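Local coordinates for protein Azi13 (Streptomyces sahachiroi, PDB 5HMB) that probably hydrolyses the thioester of an aromatic polyketide intermediate in azinomycin biosynthesis, as a hotdog-fold enzyme of the PaaI thioesterase family, at residues A54-V59 against V77-D82; Q108-E113 against V127-L132. All coordinates share one frame; numbering follows the deposited sequence. Where two conformers were deposited one is given.

Contact 1 of 2, residues A54-V59 against V77-D82; sequences AVVESV and VSNSTD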
ATOM      1  N   ALA A  54      -8.840   7.996   8.504  1.00 43.38           N
ATOM      2  CA  ALA A  54      -9.462   7.707   9.793  1.00 42.98           C
ATOM      3  C   ALA A  54     -10.860   7.121   9.623  1.00 46.07           C
ATOM      4  O   ALA A  54     -11.261   6.224  10.377  1.00 41.87           O
ATOM      5  CB  ALA A  54      -9.510   8.986  10.634  1.00 36.44           C
ATOM      6  N   VAL A  55     -11.632   7.638   8.664  1.00 39.07           N
ATOM      7  CA  VAL A  55     -12.967   7.101   8.404  1.00 35.86           C
ATOM      8  C   VAL A  55     -12.878   5.688   7.847  1.00 38.40           C
ATOM      9  O   VAL A  55     -13.690   4.813   8.182  1.00 36.66           O
ATOM     10  CB  VAL A  55     -13.723   8.018   7.429  1.00 45.38           C
ATOM     11  CG1 VAL A  55     -14.947   7.288   6.852  1.00 38.46           C
ATOM     12  CG2 VAL A  55     -14.114   9.303   8.123  1.00 40.07           C
ATOM     13  N   VAL A  56     -11.935   5.457   6.939  1.00 40.27           N
ATOM     14  CA  VAL A  56     -11.720   4.108   6.425  1.00 36.56           C
ATOM     15  C   VAL A  56     -11.363   3.158   7.571  1.00 35.98           C
ATOM     16  O   VAL A  56     -11.924   2.061   7.702  1.00 37.74           O
ATOM     17  CB  VAL A  56     -10.634   4.148   5.332  1.00 40.26           C
ATOM     18  CG1 VAL A  56     -10.108   2.767   5.041  1.00 40.32           C
ATOM     19  CG2 VAL A  56     -11.189   4.780   4.044  1.00 33.21           C
ATOM     20  N   GLU A  57     -10.433   3.577   8.429  1.00 40.27           N
ATOM     21  CA  GLU A  57     -10.080   2.766   9.589  1.00 41.30           C
ATOM     22  C   GLU A  57     -11.310   2.480  10.446  1.00 38.58           C
ATOM     23  O   GLU A  57     -11.595   1.320  10.777  1.00 40.40           O
ATOM     24  CB  GLU A  57      -8.977   3.462  10.399  1.00 35.40           C
ATOM     25  CG  GLU A  57      -8.340   2.527  11.460  1.00 38.43           C
ATOM     26  CD  GLU A  57      -7.435   1.469  10.828  1.00 45.28           C
ATOM     27  OE1 GLU A  57      -6.879   1.733   9.740  1.00 48.51           O
ATOM     28  OE2 GLU A  57      -7.275   0.379  11.411  1.00 52.11           O
ATOM     29  N   SER A  58     -12.086   3.524  10.773  1.00 47.66           N
ATOM     30  CA  SER A  58     -13.261   3.363  11.639  1.00 40.41           C
ATOM     31  C   SER A  58     -14.283   2.403  11.037  1.00 44.27           C
ATOM     32  O   SER A  58     -14.813   1.528  11.733  1.00 48.46           O
ATOM     33  CB  SER A  58     -13.936   4.717  11.886  1.00 40.14           C
ATOM     34  OG  SER A  58     -13.072   5.687  12.442  1.00 39.04           O
ATOM     35  N   VAL A  59     -14.629   2.588   9.759  1.00 40.61           N
ATOM     36  CA  VAL A  59     -15.723   1.797   9.203  1.00 38.03           C
ATOM     37  C   VAL A  59     -15.296   0.337   9.038  1.00 45.50           C
ATOM     38  O   VAL A  59     -16.069  -0.592   9.319  1.00 41.32           O
ATOM     39  CB  VAL A  59     -16.233   2.405   7.882  1.00 46.55           C
ATOM     40  CG1 VAL A  59     -17.385   1.580   7.357  1.00 44.12           C
ATOM     41  CG2 VAL A  59     -16.691   3.861   8.083  1.00 38.61           C
ATOM     42  N   VAL A  77      -3.699  -3.234  11.793  1.00 40.29           N
ATOM     43  CA  VAL A  77      -2.359  -3.552  11.324  1.00 44.55           C
ATOM     44  C   VAL A  77      -1.851  -2.522  10.317  1.00 44.03           C
ATOM     45  O   VAL A  77      -0.718  -2.052  10.424  1.00 41.68           O
ATOM     46  CB  VAL A  77      -2.312  -4.966  10.717  1.00 37.27           C
ATOM     47  CG1 VAL A  77      -0.991  -5.150  10.007  1.00 35.91           C
ATOM     48  CG2 VAL A  77      -2.508  -6.010  11.805  1.00 43.56           C
ATOM     49  N   SER A  78      -2.644  -2.219   9.285  1.00 41.94           N
ATOM     50  CA  SER A  78      -2.230  -1.256   8.265  1.00 37.86           C
ATOM     51  C   SER A  78      -3.440  -0.720   7.525  1.00 40.29           C
ATOM     52  O   SER A  78      -4.505  -1.338   7.493  1.00 35.95           O
ATOM     53  CB  SER A  78      -1.252  -1.863   7.257  1.00 44.94           C
ATOM     54  OG  SER A  78      -1.883  -2.829   6.443  1.00 52.33           O
ATOM     55  N   ASN A  79      -3.226   0.418   6.871  1.00 37.67           N
ATOM     56  CA  ASN A  79      -4.292   1.198   6.260  1.00 33.04           C
ATOM     57  C   ASN A  79      -3.707   1.900   5.042  1.00 40.92           C
ATOM     58  O   ASN A  79      -2.827   2.756   5.187  1.00 38.69           O
ATOM     59  CB  ASN A  79      -4.837   2.209   7.262  1.00 35.19           C
ATOM     60  CG  ASN A  79      -5.922   3.086   6.688  1.00 43.53           C
ATOM     61  OD1 ASN A  79      -5.800   3.623   5.575  1.00 40.69           O
ATOM     62  ND2 ASN A  79      -7.003   3.252   7.452  1.00 41.26           N
ATOM     63  N   SER A  80      -4.221   1.564   3.864  0.63 41.10           N
ATOM     64  CA  SER A  80      -3.777   2.156   2.606  0.63 38.63           C
ATOM     65  C   SER A  80      -4.983   2.805   1.941  0.63 40.24           C
ATOM     66  O   SER A  80      -5.878   2.104   1.457  0.63 37.42           O
ATOM     67  CB  SER A  80      -3.162   1.096   1.700  0.63 39.95           C
ATOM     68  OG  SER A  80      -2.389   1.696   0.688  0.63 43.37           O
ATOM     69  N   THR A  81      -5.003   4.135   1.912  1.00 37.43           N
ATOM     70  CA  THR A  81      -6.141   4.887   1.398  1.00 33.08           C
ATOM     71  C   THR A  81      -5.691   5.755   0.231  1.00 35.28           C
ATOM     72  O   THR A  81      -4.671   6.450   0.326  1.00 33.90           O
ATOM     73  CB  THR A  81      -6.782   5.734   2.507  1.00 34.72           C
ATOM     74  OG1 THR A  81      -7.331   4.877   3.529  1.00 37.99           O
ATOM     75  CG2 THR A  81      -7.905   6.629   1.969  1.00 36.51           C
ATOM     76  N   ASP A  82      -6.426   5.667  -0.881  1.00 31.64           N
ATOM     77  CA  ASP A  82      -6.275   6.566  -2.028  1.00 36.92           C
ATOM     78  C   ASP A  82      -7.322   7.670  -1.948  1.00 43.95           C
ATOM     79  O   ASP A  82      -8.479   7.411  -1.603  1.00 39.00           O
ATOM     80  CB  ASP A  82      -6.452   5.825  -3.354  1.00 33.03           C
ATOM     81  CG  ASP A  82      -5.325   4.860  -3.646  1.00 51.41           C
ATOM     82  OD1 ASP A  82      -4.163   5.220  -3.395  1.00 46.77           O
ATOM     83  OD2 ASP A  82      -5.601   3.744  -4.141  1.00 48.26           O
TER
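The carboxylate of Glu57 and the carboxamide of Asn79 meet between helix and strand with their planes turned 32° apart. OE1 of Glu57 lies almost exactly in the amide plane, 2.7 Å from Asn79 ND2, and receives a nearly straight N-H on its anti lone pair, the one pointing away from OE2. The other polar end of the amide is held within its own strand: Thr81 OG1 donates to Asn79 OD1 over 2.8 Å, in the carbonyl plane and on a lone pair. ND2 also bonds to the main-chain oxygen of Cys53, one turn back in the helix, and with three partners on its two ends the amide has little freedom to rotate. Asn79 CG stands anti to the backbone N (chi1 178°), which carries the amide toward the helix, where it crosses the Glu57 side chain at a slant, whereas Glu57 reaches its partner by bending at its second torsion. An alanine at Asn79 would probably leave Glu57 OE1 without this donor and the Thr81 hydroxyl without this acceptor, take the side-chain bond from the Cys53 carbonyl, and let the carboxylate turn more freely.

Val56 supplies the apolar side of the contact. Its CG1 packs 4.0 Å from Asn79 ND2, and the valine and Thr81 point at each other tip to tip, CG1 of Val56 lying 3.8 Å from Thr81 OG1. Phe83 of the second subunit packs on both Glu57 and Asn79, while that subunit's strand continues the sheet alongside 78-82. The axes of the helix and strand segments run at 128° to each other. A buried central helix laid across a curved antiparallel sheet that runs on into a second subunit is the hallmark of the hotdog fold, whose thioesterases commonly have their active sites at such interfaces.

Contact 2 of 2, residues Q108-E113 against V127-L132; sequences QVWSVE and VRLHNL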
ATOM      1  N   GLN A 108      -7.816 -10.195   8.999  1.00 37.68           N
ATOM      2  CA  GLN A 108      -8.918  -9.714   8.178  1.00 34.64           C
ATOM      3  C   GLN A 108      -8.427  -8.574   7.286  1.00 43.30           C
ATOM      4  O   GLN A 108      -7.597  -7.760   7.706  1.00 40.87           O
ATOM      5  CB  GLN A 108     -10.094  -9.192   9.007  1.00 34.32           C
ATOM      6  CG  GLN A 108     -10.704 -10.188   9.988  1.00 45.34           C
ATOM      7  CD  GLN A 108     -11.987  -9.655  10.592  1.00 42.13           C
ATOM      8  OE1 GLN A 108     -12.900  -9.239   9.872  1.00 44.52           O
ATOM      9  NE2 GLN A 108     -12.054  -9.637  11.922  1.00 39.80           N
ATOM     10  N   VAL A 109      -8.958  -8.508   6.062  1.00 38.28           N
ATOM     11  CA  VAL A 109      -8.786  -7.361   5.178  1.00 36.67           C
ATOM     12  C   VAL A 109     -10.161  -6.895   4.717  1.00 37.11           C
ATOM     13  O   VAL A 109     -10.972  -7.706   4.260  1.00 41.74           O
ATOM     14  CB  VAL A 109      -7.899  -7.693   3.964  1.00 37.44           C
ATOM     15  CG1 VAL A 109      -7.820  -6.481   3.038  1.00 35.97           C
ATOM     16  CG2 VAL A 109      -6.523  -8.102   4.415  1.00 33.71           C
ATOM     17  N   TRP A 110     -10.414  -5.592   4.828  1.00 34.79           N
ATOM     18  CA  TRP A 110     -11.653  -4.974   4.388  1.00 30.56           C
ATOM     19  C   TRP A 110     -11.337  -3.856   3.401  1.00 43.66           C
ATOM     20  O   TRP A 110     -10.270  -3.245   3.463  1.00 36.88           O
ATOM     21  CB  TRP A 110     -12.450  -4.404   5.568  1.00 38.33           C
ATOM     22  CG  TRP A 110     -13.021  -5.474   6.419  1.00 36.92           C
ATOM     23  CD1 TRP A 110     -12.339  -6.298   7.274  1.00 42.60           C
ATOM     24  CD2 TRP A 110     -14.395  -5.871   6.479  1.00 40.13           C
ATOM     25  NE1 TRP A 110     -13.217  -7.179   7.875  1.00 44.20           N
ATOM     26  CE2 TRP A 110     -14.482  -6.937   7.399  1.00 43.26           C
ATOM     27  CE3 TRP A 110     -15.563  -5.426   5.844  1.00 41.51           C
ATOM     28  CZ2 TRP A 110     -15.696  -7.568   7.702  1.00 47.79           C
ATOM     29  CZ3 TRP A 110     -16.764  -6.051   6.145  1.00 51.65           C
ATOM     30  CH2 TRP A 110     -16.820  -7.111   7.065  1.00 50.85           C
ATOM     31  N   SER A 111     -12.278  -3.593   2.496  1.00 40.15           N
ATOM     32  CA  SER A 111     -12.178  -2.526   1.504  1.00 41.05           C
ATOM     33  C   SER A 111     -13.285  -1.516   1.764  1.00 41.25           C
ATOM     34  O   SER A 111     -14.462  -1.883   1.838  1.00 41.54           O
ATOM     35  CB  SER A 111     -12.289  -3.092   0.085  1.00 39.11           C
ATOM     36  OG  SER A 111     -12.366  -2.060  -0.875  1.00 46.89           O
ATOM     37  N   VAL A 112     -12.914  -0.253   1.917  1.00 36.59           N
ATOM     38  CA  VAL A 112     -13.856   0.798   2.276  1.00 40.19           C
ATOM     39  C   VAL A 112     -13.879   1.814   1.147  1.00 44.82           C
ATOM     40  O   VAL A 112     -12.836   2.392   0.807  1.00 44.89           O
ATOM     41  CB  VAL A 112     -13.480   1.471   3.603  1.00 41.88           C
ATOM     42  CG1 VAL A 112     -14.511   2.495   3.977  1.00 36.80           C
ATOM     43  CG2 VAL A 112     -13.323   0.436   4.698  1.00 40.35           C
ATOM     44  N   GLU A 113     -15.056   2.035   0.572  1.00 39.39           N
ATOM     45  CA  GLU A 113     -15.247   3.087  -0.428  1.00 40.88           C
ATOM     46  C   GLU A 113     -16.049   4.232   0.174  1.00 36.92           C
ATOM     47  O   GLU A 113     -17.068   4.008   0.840  1.00 44.61           O
ATOM     48  CB  GLU A 113     -15.959   2.564  -1.679  1.00 43.32           C
ATOM     49  CG  GLU A 113     -15.219   1.454  -2.399  1.00 49.83           C
ATOM     50  CD  GLU A 113     -15.947   0.994  -3.636  1.00 50.91           C
ATOM     51  OE1 GLU A 113     -17.001   1.585  -3.942  1.00 49.07           O
ATOM     52  OE2 GLU A 113     -15.472   0.040  -4.287  1.00 58.32           O
ATOM     53  N   VAL A 127      -7.888  -2.021   4.609  1.00 35.22           N
ATOM     54  CA  VAL A 127      -7.523  -2.064   6.020  1.00 38.14           C
ATOM     55  C   VAL A 127      -7.252  -3.516   6.412  1.00 38.86           C
ATOM     56  O   VAL A 127      -8.128  -4.385   6.281  1.00 37.48           O
ATOM     57  CB  VAL A 127      -8.610  -1.447   6.914  1.00 40.56           C
ATOM     58  CG1 VAL A 127      -8.263  -1.618   8.375  1.00 36.95           C
ATOM     59  CG2 VAL A 127      -8.739   0.011   6.613  1.00 36.29           C
ATOM     60  N   ARG A 128      -6.033  -3.774   6.873  1.00 36.67           N
ATOM     61  CA  ARG A 128      -5.633  -5.081   7.363  1.00 39.31           C
ATOM     62  C   ARG A 128      -5.672  -5.021   8.876  1.00 42.80           C
ATOM     63  O   ARG A 128      -5.157  -4.065   9.468  1.00 36.57           O
ATOM     64  CB  ARG A 128      -4.232  -5.461   6.882  1.00 34.40           C
ATOM     65  CG  ARG A 128      -3.676  -6.773   7.555  1.00 39.90           C
ATOM     66  CD  ARG A 128      -2.303  -7.142   6.972  1.00 42.76           C
ATOM     67  NE  ARG A 128      -2.366  -7.464   5.537  1.00 42.36           N
ATOM     68  CZ  ARG A 128      -2.590  -8.695   5.086  1.00 53.79           C
ATOM     69  NH1 ARG A 128      -2.780  -9.684   5.959  1.00 41.39           N
ATOM     70  NH2 ARG A 128      -2.623  -8.948   3.780  1.00 40.25           N
ATOM     71  N   LEU A 129      -6.313  -6.017   9.485  1.00 35.90           N
ATOM     72  CA  LEU A 129      -6.460  -6.115  10.925  1.00 43.16           C
ATOM     73  C   LEU A 129      -6.082  -7.517  11.386  1.00 46.65           C
ATOM     74  O   LEU A 129      -6.197  -8.491  10.641  1.00 44.04           O
ATOM     75  CB  LEU A 129      -7.892  -5.809  11.360  1.00 36.32           C
ATOM     76  CG  LEU A 129      -8.546  -4.544  10.805  1.00 48.01           C
ATOM     77  CD1 LEU A 129      -9.638  -4.906   9.813  1.00 42.30           C
ATOM     78  CD2 LEU A 129      -9.108  -3.703  11.941  1.00 45.17           C
ATOM     79  N   HIS A 130      -5.642  -7.612  12.629  1.00 52.12           N
ATOM     80  CA  HIS A 130      -5.224  -8.875  13.229  1.00 50.49           C
ATOM     81  C   HIS A 130      -6.310  -9.334  14.193  1.00 47.09           C
ATOM     82  O   HIS A 130      -6.896  -8.515  14.907  1.00 41.05           O
ATOM     83  CB  HIS A 130      -3.878  -8.684  13.936  1.00 45.92           C
ATOM     84  CG  HIS A 130      -3.352  -9.907  14.626  1.00 71.62           C
ATOM     85  ND1 HIS A 130      -3.097 -11.092  13.968  1.00 78.78           N
ATOM     86  CD2 HIS A 130      -3.004 -10.114  15.919  1.00 65.52           C
ATOM     87  CE1 HIS A 130      -2.635 -11.983  14.829  1.00 67.58           C
ATOM     88  NE2 HIS A 130      -2.570 -11.415  16.019  1.00 71.41           N
ATOM     89  N   ASN A 131      -6.632 -10.632  14.166  1.00 46.43           N
ATOM     90  CA  ASN A 131      -7.582 -11.211  15.118  1.00 47.10           C
ATOM     91  C   ASN A 131      -6.830 -11.711  16.341  1.00 49.42           C
ATOM     92  O   ASN A 131      -6.013 -12.630  16.233  1.00 45.72           O
ATOM     93  CB  ASN A 131      -8.363 -12.380  14.522  1.00 51.17           C
ATOM     94  CG  ASN A 131      -9.161 -12.001  13.302  1.00 49.80           C
ATOM     95  OD1 ASN A 131      -9.737 -10.920  13.228  1.00 40.28           O
ATOM     96  ND2 ASN A 131      -9.221 -12.911  12.345  1.00 45.38           N
ATOM     97  N   LEU A 132      -7.121 -11.124  17.499  1.00 48.12           N
ATOM     98  CA  LEU A 132      -6.601 -11.600  18.783  1.00 54.46           C
ATOM     99  C   LEU A 132      -7.685 -12.467  19.407  1.00 54.10           C
ATOM    100  O   LEU A 132      -8.617 -11.952  20.030  1.00 55.77           O
ATOM    101  CB  LEU A 132      -6.234 -10.437  19.699  1.00 57.79           C
ATOM    102  CG  LEU A 132      -4.870  -9.770  19.522  1.00 60.77           C
ATOM    103  CD1 LEU A 132      -4.623  -8.806  20.666  1.00 57.53           C
ATOM    104  CD2 LEU A 132      -3.761 -10.816  19.463  1.00 68.53           C
TER
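Gln108 NE2 donates twice, to Asn131 OD1 across the strand pair at 3.0 Å and to the main-chain oxygen of Ala64 on helix 49-68. The two strands form a beta hairpin of the hotdog sheet. Gln108 with Leu129 and Trp110 with Val127 are hydrogen-bonded antiparallel pairs, each closed by two backbone bonds; the shortest, Leu129 N to Gln108 O, measures 2.8 Å. Val109 and Arg128 form the non-hydrogen-bonded pair between them.

On the side of Gln108, Trp110, Val127 and Leu129, which packs against the helix, the glutamine amide also accepts the indole N-H: Trp110 NE1 sits 2.9 Å from Gln108 OE1. That oxygen lies in the indole plane, but the donor stands 36° out of the carbonyl plane. Leu129 CD1 touches Trp110 CD1 obliquely at 4.0 Å. Asn131 ND2 bonds to the Ala105 carbonyl, which steadies the amide that receives Gln108.

The opposite side faces other subunits. There Arg128 bonds to Gln107 OE1 through NH1 and forms a salt bridge with Asp82 of the third subunit through NH2, while Val109 CG2 rests over the centre of one guanidinium face, 4.0 Å above its plane.

In the fold
The two contacts follow one another along the chain, contact 1 closing before contact 2 opens, and their centres lie about 9 Å apart. They meet because strands 72-83 and 121-133 are neighbours in the antiparallel sheet. Arg128 probably hydrogen-bonds through its backbone to both Val77 and Ser78, which together face it in a classic beta bulge. Helix 49-68 joins them a second time, for Val56 CG1 packs 3.5 Å from Val127 CG2. Contact 1 thus ties the central helix to the strand at the second-subunit interface, and contact 2 extends the same sheet by a hairpin, so that one strand, 121-133, meets the central helix on one face and neighbouring subunits on the other.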